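Local coordinates for EF0056 (Enterococcus faecalis, PDB 6ORI), which is of unknown function, but is the partial N-terminal region of an enterococcal surface protein with immunoglobulin-like folding and a probable link to biofilm formation, at residues Val216-Glu221 / Gly396-Gln401; Ala239-His244 / Arg343-Leu348; Tyr267-Arg272 / Phe375-Trp380. One frame throughout, in Å; residues are numbered along the deposited sequence. Where two conformers were deposited one is given.

Contact 1 of 3, residues Val216-Glu221 / Gly396-Gln401. With CA (calcium ion), chain B.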
loop_
_atom_site.group_PDB
_atom_site.type_symbol
_atom_site.label_atom_id
_atom_site.label_comp_id
_atom_site.label_asym_id
_atom_site.label_seq_id
_atom_site.Cartn_x
_atom_site.Cartn_y
_atom_site.Cartn_z
ATOM N N VAL A 216 -2.480 -2.157 -1.117
ATOM C CA VAL A 216 -3.739 -1.717 -0.534
ATOM C C VAL A 216 -3.467 -0.988 0.777
ATOM O O VAL A 216 -2.936 -1.591 1.717
ATOM C CB VAL A 216 -4.673 -2.911 -0.307
ATOM C CG1 VAL A 216 -5.904 -2.488 0.471
ATOM C CG2 VAL A 216 -5.105 -3.501 -1.629
ATOM N N ASN A 217 -3.825 0.294 0.816
ATOM C CA ASN A 217 -3.770 1.127 2.027
ATOM C C ASN A 217 -5.190 1.193 2.555
ATOM O O ASN A 217 -6.156 1.124 1.780
ATOM C CB ASN A 217 -3.305 2.555 1.700
ATOM C CG ASN A 217 -2.054 3.032 2.503
ATOM O OD1 ASN A 217 -1.108 2.298 2.752
ATOM N ND2 ASN A 217 -2.074 4.298 2.892
ATOM N N THR A 218 -5.335 1.284 3.861
ATOM C CA THR A 218 -6.631 1.335 4.505
ATOM C C THR A 218 -6.679 2.541 5.419
ATOM O O THR A 218 -5.649 3.017 5.912
ATOM C CB THR A 218 -6.911 0.080 5.342
ATOM O OG1 THR A 218 -6.076 0.093 6.502
ATOM C CG2 THR A 218 -6.680 -1.205 4.551
ATOM N N LYS A 219 -7.872 3.049 5.625
ATOM C CA LYS A 219 -8.081 4.171 6.518
ATOM C C LYS A 219 -9.501 4.121 7.036
ATOM O O LYS A 219 -10.416 3.763 6.298
ATOM C CB LYS A 219 -7.885 5.487 5.763
ATOM C CG LYS A 219 -8.017 6.713 6.631
ATOM C CD LYS A 219 -7.985 7.995 5.835
ATOM C CE LYS A 219 -8.154 9.175 6.775
ATOM N NZ LYS A 219 -8.157 10.487 6.059
ATOM N N TYR A 220 -9.690 4.400 8.309
ATOM C CA TYR A 220 -11.025 4.710 8.806
ATOM C C TYR A 220 -11.330 6.179 8.541
ATOM O O TYR A 220 -10.622 7.065 9.028
ATOM C CB TYR A 220 -11.132 4.440 10.301
ATOM C CG TYR A 220 -12.415 5.000 10.849
ATOM C CD1 TYR A 220 -13.607 4.312 10.694
ATOM C CD2 TYR A 220 -12.440 6.240 11.485
ATOM C CE1 TYR A 220 -14.796 4.828 11.189
ATOM C CE2 TYR A 220 -13.617 6.765 11.977
ATOM C CZ TYR A 220 -14.789 6.056 11.824
ATOM O OH TYR A 220 -15.961 6.587 12.310
ATOM N N GLU A 221 -12.376 6.456 7.766
ATOM C CA GLU A 221 -12.796 7.822 7.485
ATOM C C GLU A 221 -14.028 8.146 8.329
ATOM O O GLU A 221 -14.899 7.293 8.551
ATOM C CB GLU A 221 -13.117 8.058 5.995
ATOM C CG GLU A 221 -11.928 8.408 5.081
ATOM C CD GLU A 221 -11.324 9.798 5.325
ATOM O OE1 GLU A 221 -11.708 10.456 6.324
ATOM O OE2 GLU A 221 -10.461 10.222 4.521
ATOM N N GLY A 396 -3.637 -5.535 2.392
ATOM C CA GLY A 396 -3.417 -4.546 3.419
ATOM C C GLY A 396 -4.153 -4.965 4.665
ATOM O O GLY A 396 -4.852 -5.962 4.681
ATOM N N TYR A 397 -3.946 -4.199 5.724
ATOM C CA TYR A 397 -4.508 -4.561 7.003
ATOM C C TYR A 397 -5.058 -3.322 7.695
ATOM O O TYR A 397 -4.719 -2.172 7.360
ATOM C CB TYR A 397 -3.475 -5.293 7.883
ATOM C CG TYR A 397 -2.503 -4.395 8.582
ATOM C CD1 TYR A 397 -1.477 -3.750 7.884
ATOM C CD2 TYR A 397 -2.630 -4.156 9.930
ATOM C CE1 TYR A 397 -0.602 -2.915 8.525
ATOM C CE2 TYR A 397 -1.753 -3.309 10.579
ATOM C CZ TYR A 397 -0.755 -2.689 9.859
ATOM O OH TYR A 397 0.104 -1.836 10.511
ATOM N N TYR A 398 -5.927 -3.580 8.668
ATOM C CA TYR A 398 -6.360 -2.554 9.607
ATOM C C TYR A 398 -6.140 -3.114 11.008
ATOM O O TYR A 398 -6.628 -4.194 11.339
ATOM C CB TYR A 398 -7.823 -2.151 9.399
ATOM C CG TYR A 398 -8.136 -0.877 10.115
ATOM C CD1 TYR A 398 -8.562 -0.877 11.435
ATOM C CD2 TYR A 398 -7.949 0.324 9.491
ATOM C CE1 TYR A 398 -8.805 0.313 12.094
ATOM C CE2 TYR A 398 -8.206 1.499 10.128
ATOM C CZ TYR A 398 -8.615 1.490 11.422
ATOM O OH TYR A 398 -8.847 2.694 12.051
ATOM N N TYR A 399 -5.362 -2.387 11.810
ATOM C CA TYR A 399 -4.912 -2.852 13.123
ATOM C C TYR A 399 -6.041 -2.969 14.126
ATOM O O TYR A 399 -6.900 -2.087 14.202
ATOM C CB TYR A 399 -3.889 -1.878 13.686
ATOM C CG TYR A 399 -3.480 -2.140 15.132
ATOM C CD1 TYR A 399 -2.741 -3.268 15.479
ATOM C CD2 TYR A 399 -3.790 -1.229 16.133
ATOM C CE1 TYR A 399 -2.361 -3.505 16.793
ATOM C CE2 TYR A 399 -3.404 -1.447 17.451
ATOM C CZ TYR A 399 -2.692 -2.583 17.776
ATOM O OH TYR A 399 -2.313 -2.792 19.091
ATOM N N LEU A 400 -6.016 -4.060 14.894
ATOM C CA LEU A 400 -6.931 -4.288 16.022
ATOM C C LEU A 400 -6.121 -4.629 17.271
ATOM O O LEU A 400 -5.332 -5.577 17.261
ATOM C CB LEU A 400 -7.872 -5.446 15.716
ATOM C CG LEU A 400 -9.353 -5.163 15.937
ATOM C CD1 LEU A 400 -9.809 -3.941 15.116
ATOM C CD2 LEU A 400 -10.151 -6.412 15.580
ATOM N N GLN A 401 -6.322 -3.876 18.349
ATOM C CA GLN A 401 -5.540 -4.082 19.574
ATOM C C GLN A 401 -5.856 -5.423 20.217
ATOM O O GLN A 401 -7.019 -5.745 20.442
ATOM C CB GLN A 401 -5.795 -2.946 20.567
ATOM C CG GLN A 401 -5.309 -1.591 20.071
ATOM C CD GLN A 401 -5.667 -0.445 20.998
ATOM O OE1 GLN A 401 -5.884 -0.638 22.196
ATOM N NE2 GLN A 401 -5.732 0.762 20.443
HETATM CA CA CA B . -4.272 -7.412 16.507
HETATM O O HOH W 1 -2.409 -1.930 4.605
HETATM O O HOH W 2 -7.601 4.921 10.284
#
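T218 brings its hydroxyl to the ring edge of Y398, with OG1 3.5 Å from CD2. The same OG1 donates a hydrogen bond to Y397 O at 2.8 Å. The donor stands above the carbonyl plane, 37° out of it. T218 OG1 sits between the backbone N and the carbonyl carbon (chi1 71°), on the side of the strand that faces 396-398. T218 CG2 packs beside the same carbonyl oxygen. With CG anti to the backbone N, the Y398 ring is carried toward Y220, and its OH comes within 3.4 Å of Y220 CB. A water joins this end: Y220 N and Y398 OH both donate to it, and it lies in the plane of the Y398 ring at its edge. At the other end, the CA of G396 makes a CA-H...O contact of 3.4 Å with V216 O. A second water bridges V216 O and Y397 N. The two strands are not paired by backbone bonds to each other. They run nearly parallel, at 17°, with axes 6.0 Å apart. S15 hydrogen-bonds through its backbone to T218 and through its hydroxyl to Y397 O. Beyond the strand, L400 O binds a calcium ion at 2.2 Å, and S162, D163, G372, D374 and D402 complete the site. The T218 side chain also touches F377 of strand 375-382 and L242 of strand 239-248. The contact thus closes the side of a beta sandwich, where outermost strands of its two sheets meet through side chains and water, next to a calcium site.

Contact 2 of 3, residues Ala239-His244 / Arg343-Leu348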
loop_
_atom_site.group_PDB
_atom_site.type_symbol
_atom_site.label_atom_id
_atom_site.label_comp_id
_atom_site.label_asym_id
_atom_site.label_seq_id
_atom_site.Cartn_x
_atom_site.Cartn_y
_atom_site.Cartn_z
ATOM N N ALA A 239 -16.557 4.845 7.534
ATOM C CA ALA A 239 -16.254 3.817 6.561
ATOM C C ALA A 239 -14.806 3.420 6.633
ATOM O O ALA A 239 -13.948 4.218 7.021
ATOM C CB ALA A 239 -16.571 4.318 5.185
ATOM N N ILE A 240 -14.516 2.184 6.275
ATOM C CA ILE A 240 -13.147 1.806 6.003
ATOM C C ILE A 240 -12.907 1.971 4.513
ATOM O O ILE A 240 -13.654 1.431 3.693
ATOM C CB ILE A 240 -12.829 0.381 6.452
ATOM C CG1 ILE A 240 -13.000 0.261 7.968
ATOM C CG2 ILE A 240 -11.407 -0.003 6.019
ATOM C CD1 ILE A 240 -13.023 -1.173 8.470
ATOM N N ILE A 241 -11.891 2.758 4.182
ATOM C CA ILE A 241 -11.523 3.054 2.805
ATOM C C ILE A 241 -10.360 2.188 2.406
ATOM O O ILE A 241 -9.360 2.116 3.113
ATOM C CB ILE A 241 -11.067 4.520 2.631
ATOM C CG1 ILE A 241 -12.001 5.502 3.346
ATOM C CG2 ILE A 241 -10.939 4.885 1.156
ATOM C CD1 ILE A 241 -13.429 5.410 2.937
ATOM N N LEU A 242 -10.489 1.512 1.278
ATOM C CA LEU A 242 -9.420 0.719 0.678
ATOM C C LEU A 242 -8.947 1.467 -0.540
ATOM O O LEU A 242 -9.726 1.707 -1.476
ATOM C CB LEU A 242 -9.884 -0.658 0.228
ATOM C CG LEU A 242 -10.659 -1.502 1.209
ATOM C CD1 LEU A 242 -11.000 -2.873 0.593
ATOM C CD2 LEU A 242 -9.848 -1.658 2.469
ATOM N N ASP A 243 -7.682 1.837 -0.548
ATOM C CA ASP A 243 -7.062 2.435 -1.714
ATOM C C ASP A 243 -6.150 1.396 -2.348
ATOM O O ASP A 243 -5.098 1.047 -1.785
ATOM C CB ASP A 243 -6.307 3.709 -1.343
ATOM C CG ASP A 243 -7.244 4.905 -1.145
ATOM O OD1 ASP A 243 -8.442 4.785 -1.458
ATOM O OD2 ASP A 243 -6.783 5.969 -0.698
ATOM N N HIS A 244 -6.608 0.850 -3.464
ATOM C CA HIS A 244 -5.854 -0.127 -4.225
ATOM C C HIS A 244 -5.023 0.641 -5.231
ATOM O O HIS A 244 -5.552 1.241 -6.165
ATOM C CB HIS A 244 -6.825 -1.091 -4.914
ATOM C CG HIS A 244 -6.156 -2.131 -5.759
ATOM N ND1 HIS A 244 -6.795 -2.732 -6.829
ATOM C CD2 HIS A 244 -4.943 -2.724 -5.663
ATOM C CE1 HIS A 244 -5.986 -3.620 -7.370
ATOM N NE2 HIS A 244 -4.848 -3.623 -6.690
ATOM N N ARG A 343 -10.530 3.138 -5.504
ATOM C CA ARG A 343 -10.944 3.342 -4.122
ATOM C C ARG A 343 -12.254 2.615 -3.833
ATOM O O ARG A 343 -13.239 2.755 -4.587
ATOM C CB ARG A 343 -11.062 4.844 -3.837
ATOM C CG ARG A 343 -11.691 5.139 -2.489
ATOM C CD ARG A 343 -11.497 6.590 -2.133
ATOM N NE ARG A 343 -10.077 6.878 -1.956
ATOM C CZ ARG A 343 -9.496 8.062 -2.124
ATOM N NH1 ARG A 343 -10.199 9.113 -2.490
ATOM N NH2 ARG A 343 -8.182 8.179 -1.953
ATOM N N TYR A 344 -12.283 1.875 -2.726
ATOM C CA TYR A 344 -13.484 1.225 -2.238
ATOM C C TYR A 344 -13.856 1.801 -0.888
ATOM O O TYR A 344 -13.002 1.951 0.017
ATOM C CB TYR A 344 -13.260 -0.285 -2.132
ATOM C CG TYR A 344 -12.839 -0.909 -3.432
ATOM C CD1 TYR A 344 -13.739 -1.027 -4.483
ATOM C CD2 TYR A 344 -11.563 -1.413 -3.610
ATOM C CE1 TYR A 344 -13.392 -1.574 -5.658
ATOM C CE2 TYR A 344 -11.192 -1.981 -4.818
ATOM C CZ TYR A 344 -12.119 -2.076 -5.824
ATOM O OH TYR A 344 -11.846 -2.626 -7.042
ATOM N N VAL A 345 -15.119 2.170 -0.740
ATOM C CA VAL A 345 -15.637 2.756 0.486
ATOM C C VAL A 345 -16.577 1.747 1.152
ATOM O O VAL A 345 -17.658 1.467 0.623
ATOM C CB VAL A 345 -16.377 4.057 0.181
ATOM C CG1 VAL A 345 -16.904 4.668 1.450
ATOM C CG2 VAL A 345 -15.489 5.046 -0.567
ATOM N N LEU A 346 -16.170 1.213 2.296
ATOM C CA LEU A 346 -16.927 0.187 3.017
ATOM C C LEU A 346 -17.662 0.881 4.133
ATOM O O LEU A 346 -17.083 1.165 5.172
ATOM C CB LEU A 346 -15.980 -0.873 3.607
ATOM C CG LEU A 346 -14.918 -1.476 2.675
ATOM C CD1 LEU A 346 -14.068 -2.485 3.409
ATOM C CD2 LEU A 346 -15.569 -2.137 1.498
ATOM N N GLN A 347 -18.933 1.169 3.924
ATOM C CA GLN A 347 -19.727 1.849 4.930
ATOM C C GLN A 347 -20.025 0.914 6.081
ATOM O O GLN A 347 -20.450 -0.213 5.881
ATOM C CB GLN A 347 -21.022 2.350 4.310
ATOM C CG GLN A 347 -20.793 3.260 3.098
ATOM C CD GLN A 347 -22.006 4.089 2.750
ATOM O OE1 GLN A 347 -23.142 3.677 2.987
ATOM N NE2 GLN A 347 -21.773 5.271 2.187
ATOM N N LEU A 348 -19.755 1.362 7.298
ATOM C CA LEU A 348 -20.012 0.543 8.469
ATOM C C LEU A 348 -21.462 0.662 8.922
ATOM O O LEU A 348 -22.079 1.706 8.800
ATOM C CB LEU A 348 -19.083 0.963 9.599
ATOM C CG LEU A 348 -17.593 0.831 9.293
ATOM C CD1 LEU A 348 -16.805 1.414 10.442
ATOM C CD2 LEU A 348 -17.191 -0.592 9.026
HETATM O O HOH W 3 -9.420 -3.700 -7.472
#
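An antiparallel ladder inside the five-stranded sheet of an immunoglobulin-like sandwich joins 239-244 to 343-348. I240 with L346 and L242 with Y344 are hydrogen-bonded pairs, while A239 with Q347, I241 with V345 and D243 with R343 are non-hydrogen-bonded pairs. The L242 N to Y344 O bond is 2.8 Å and nearly straight, at 169°. D243 and R343 lie side by side on one face and form a two-pronged salt bridge. R343 NE meets D243 OD1 at 2.7 Å, and R343 NH2 meets D243 OD2 at 2.9 Å. Both oxygens are met on their syn side, and the carboxylate sits at the guanidinium edge with the two planes 31° apart. The arginine chain bends at chi3 (-65°), which turns NE out of the line of its carbons. The two bonds fix the rotation of the guanidinium. V294 O takes a further bond from NH2. On the same face I241 CG2 packs 3.7 Å from R343 CG, crossing that chain at a slant. I241 CD1 touches V345 CG1 at 3.9 Å, and V345 CG1 also meets A239 CB. The other face carries L242, Y344 and L346. L242 CB lies 4.1 Å from Y344 CB, and L242 CG meets L346 CD1 at 4.2 Å. A water links H244 ND1 to Y344 OH, lying in the plane of the tyrosine ring at its edge, while H244 NE2 bonds to T392 O. The L242 and L346 face looks onto F377 of strand 375-382 in the opposing sheet. F296 covers I241 and V345 on the outer face. Strands 211-221 and 277-284 flank the pair within the sheet.

Contact 3 of 3, residues Tyr267-Arg272 / Phe375-Trp380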
loop_
_atom_site.group_PDB
_atom_site.type_symbol
_atom_site.label_atom_id
_atom_site.label_comp_id
_atom_site.label_asym_id
_atom_site.label_seq_id
_atom_site.Cartn_x
_atom_site.Cartn_y
_atom_site.Cartn_z
ATOM N N TYR A 267 -12.076 -7.198 -5.022
ATOM C CA TYR A 267 -11.848 -6.750 -3.658
ATOM C C TYR A 267 -12.309 -7.854 -2.734
ATOM O O TYR A 267 -13.246 -8.590 -3.034
ATOM C CB TYR A 267 -12.567 -5.407 -3.396
ATOM C CG TYR A 267 -13.966 -5.389 -3.982
ATOM C CD1 TYR A 267 -14.191 -5.047 -5.292
ATOM C CD2 TYR A 267 -15.055 -5.767 -3.222
ATOM C CE1 TYR A 267 -15.476 -5.088 -5.855
ATOM C CE2 TYR A 267 -16.324 -5.808 -3.761
ATOM C CZ TYR A 267 -16.533 -5.476 -5.077
ATOM O OH TYR A 267 -17.802 -5.547 -5.622
ATOM N N LYS A 268 -11.626 -7.963 -1.613
ATOM C CA LYS A 268 -11.927 -8.958 -0.599
ATOM C C LYS A 268 -11.795 -8.319 0.752
ATOM O O LYS A 268 -10.796 -7.648 1.048
ATOM C CB LYS A 268 -10.979 -10.155 -0.692
ATOM C CG LYS A 268 -11.338 -11.299 0.268
ATOM C CD LYS A 268 -10.356 -12.464 0.120
ATOM C CE LYS A 268 -10.830 -13.698 0.881
ATOM N NZ LYS A 268 -10.993 -13.425 2.332
ATOM N N ILE A 269 -12.809 -8.469 1.591
ATOM C CA ILE A 269 -12.738 -7.919 2.938
ATOM C C ILE A 269 -12.847 -9.025 3.965
ATOM O O ILE A 269 -13.525 -10.033 3.760
ATOM C CB ILE A 269 -13.795 -6.826 3.199
ATOM C CG1 ILE A 269 -15.196 -7.420 3.410
ATOM C CG2 ILE A 269 -13.787 -5.803 2.056
ATOM C CD1 ILE A 269 -16.186 -6.444 4.010
ATOM N N ASP A 270 -12.171 -8.792 5.077
ATOM C CA ASP A 270 -12.072 -9.741 6.161
ATOM C C ASP A 270 -13.457 -10.295 6.500
ATOM O O ASP A 270 -14.408 -9.548 6.658
ATOM C CB ASP A 270 -11.488 -9.011 7.382
ATOM C CG ASP A 270 -11.043 -9.954 8.471
ATOM O OD1 ASP A 270 -11.893 -10.623 9.094
ATOM O OD2 ASP A 270 -9.825 -10.006 8.701
ATOM N N GLU A 271 -13.550 -11.619 6.599
ATOM C CA GLU A 271 -14.835 -12.265 6.813
ATOM C C GLU A 271 -15.567 -11.730 8.051
ATOM O O GLU A 271 -16.782 -11.646 8.063
ATOM C CB GLU A 271 -14.668 -13.794 6.898
ATOM C CG GLU A 271 -13.737 -14.280 7.993
ATOM C CD GLU A 271 -13.670 -15.790 8.085
ATOM O OE1 GLU A 271 -14.656 -16.455 7.700
ATOM O OE2 GLU A 271 -12.630 -16.312 8.541
ATOM N N ARG A 272 -14.821 -11.352 9.080
ATOM C CA ARG A 272 -15.460 -10.845 10.285
ATOM C C ARG A 272 -16.204 -9.527 10.079
ATOM O O ARG A 272 -17.162 -9.207 10.795
ATOM C CB ARG A 272 -14.424 -10.710 11.386
ATOM C CG ARG A 272 -13.870 -12.025 11.871
ATOM C CD ARG A 272 -12.674 -11.806 12.767
ATOM N NE ARG A 272 -11.560 -11.276 12.001
ATOM C CZ ARG A 272 -10.566 -10.559 12.506
ATOM N NH1 ARG A 272 -10.523 -10.263 13.804
ATOM N NH2 ARG A 272 -9.600 -10.151 11.703
ATOM N N PHE A 375 -7.585 -6.897 10.845
ATOM C CA PHE A 375 -8.442 -7.135 9.681
ATOM C C PHE A 375 -7.623 -7.099 8.405
ATOM O O PHE A 375 -6.780 -6.223 8.235
ATOM C CB PHE A 375 -9.521 -6.073 9.580
ATOM C CG PHE A 375 -10.478 -6.054 10.721
ATOM C CD1 PHE A 375 -11.261 -7.154 11.030
ATOM C CD2 PHE A 375 -10.610 -4.907 11.479
ATOM C CE1 PHE A 375 -12.163 -7.101 12.078
ATOM C CE2 PHE A 375 -11.505 -4.854 12.534
ATOM C CZ PHE A 375 -12.278 -5.956 12.834
ATOM N N ILE A 376 -7.892 -8.039 7.511
ATOM C CA ILE A 376 -7.155 -8.168 6.248
ATOM C C ILE A 376 -8.060 -7.833 5.067
ATOM O O ILE A 376 -9.213 -8.239 5.030
ATOM C CB ILE A 376 -6.613 -9.601 6.076
ATOM C CG1 ILE A 376 -5.677 -9.957 7.243
ATOM C CG2 ILE A 376 -5.882 -9.748 4.754
ATOM C CD1 ILE A 376 -4.470 -9.060 7.406
ATOM N N PHE A 377 -7.506 -7.100 4.108
ATOM C CA PHE A 377 -8.189 -6.694 2.887
ATOM C C PHE A 377 -7.310 -6.966 1.672
ATOM O O PHE A 377 -6.110 -6.748 1.705
ATOM C CB PHE A 377 -8.530 -5.206 2.929
ATOM C CG PHE A 377 -9.293 -4.804 4.152
ATOM C CD1 PHE A 377 -8.638 -4.442 5.301
ATOM C CD2 PHE A 377 -10.669 -4.831 4.166
ATOM C CE1 PHE A 377 -9.335 -4.089 6.411
ATOM C CE2 PHE A 377 -11.359 -4.478 5.294
ATOM C CZ PHE A 377 -10.694 -4.106 6.415
ATOM N N ASP A 378 -7.907 -7.382 0.566
ATOM C CA ASP A 378 -7.140 -7.652 -0.654
ATOM C C ASP A 378 -7.817 -6.977 -1.832
ATOM O O ASP A 378 -9.028 -6.755 -1.815
ATOM C CB ASP A 378 -7.073 -9.154 -0.916
ATOM C CG ASP A 378 -6.675 -9.947 0.314
ATOM O OD1 ASP A 378 -5.466 -10.132 0.525
ATOM O OD2 ASP A 378 -7.564 -10.352 1.096
ATOM N N SER A 379 -7.045 -6.682 -2.864
ATOM C CA SER A 379 -7.592 -6.137 -4.097
ATOM C C SER A 379 -6.696 -6.544 -5.245
ATOM O O SER A 379 -5.483 -6.664 -5.081
ATOM C CB SER A 379 -7.700 -4.626 -4.034
ATOM O OG SER A 379 -8.502 -4.224 -2.948
ATOM N N TRP A 380 -7.278 -6.747 -6.422
ATOM C CA TRP A 380 -6.491 -7.116 -7.587
ATOM C C TRP A 380 -7.300 -6.876 -8.838
ATOM O O TRP A 380 -8.534 -6.766 -8.771
ATOM C CB TRP A 380 -6.012 -8.583 -7.523
ATOM C CG TRP A 380 -7.108 -9.640 -7.569
ATOM C CD1 TRP A 380 -7.495 -10.393 -8.652
ATOM C CD2 TRP A 380 -7.934 -10.067 -6.473
ATOM N NE1 TRP A 380 -8.518 -11.249 -8.294
ATOM C CE2 TRP A 380 -8.807 -11.066 -6.969
ATOM C CE3 TRP A 380 -8.038 -9.690 -5.131
ATOM C CZ2 TRP A 380 -9.753 -11.689 -6.163
ATOM C CZ3 TRP A 380 -8.984 -10.300 -4.344
ATOM C CH2 TRP A 380 -9.829 -11.284 -4.864
#
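F375 starts the segment with its ring against R272 and D270. Its CD1 lies over one face of the R272 guanidinium, 3.5 Å from NH2 and toward the rim. The ring and guanidinium planes are 41° apart. At the ring edge, in its plane, sits D270 CG, and the carboxylate stands almost upright to the ring at 84°. I376 follows, and its N donates to D270 OD2 at 3.0 Å; the oxygen accepts with its anti lone pair, the one away from OD1. D270 is gripped from several sides. R272 NE and R272 N both bond to OD1, the second closing an Asx turn. R272 NH2 bonds to OD2 from above the carboxylate plane. Four N-H groups thus hold this buried carboxylate, which probably favours its charged form. The R272 guanidinium has a further partner in E373 O. F377 comes next and meets I269 obliquely, with its CD2 3.8 Å from I269 CB. D378 pairs with K268 through two backbone bonds, each N to the other O at 2.9 Å. Their side chains run side by side, D378 OD2 lying 3.6 Å from K268 CD. The charged ends do not meet: D378 OD1 bonds to T395 OG1, and K268 makes a cation-pi contact with F197. S379 faces Y267 in a non-hydrogen-bonded pair, and Y267 OH bonds to A306 O. W380 ends the segment. Its CG lies between the backbone N and the carbonyl carbon (chi1 65°), and CZ3 in the six-membered ring reaches K268 CB at 4.2 Å, edge-on. The pairing is a short antiparallel ladder in the four-stranded sheet of the sandwich, with an Asx turn at D270 just beyond the K268-D378 pair.

The three contacts belong to one beta sandwich. Contact 2 lies within its five-stranded sheet and contact 3 within the four-stranded one, while contact 1 joins an outermost strand of each. Centres are about 10 Å apart for contacts 1 and 2 and for contacts 1 and 3, and about 11 Å for contacts 2 and 3. Backbone bonds tie contact 1 to both: K219 O to I241 N and Y398 N to F375 O, each 2.8 Å. Contacts 2 and 3 meet through side chains, with H244 CG 3.4 Å from S379 CB. The calcium ion is bound at contact 1. The side chain of R272 in contact 3 is about 7 Å from this calcium ion. The side chain of I240 in contact 2 is about 13 Å from the calcium ion.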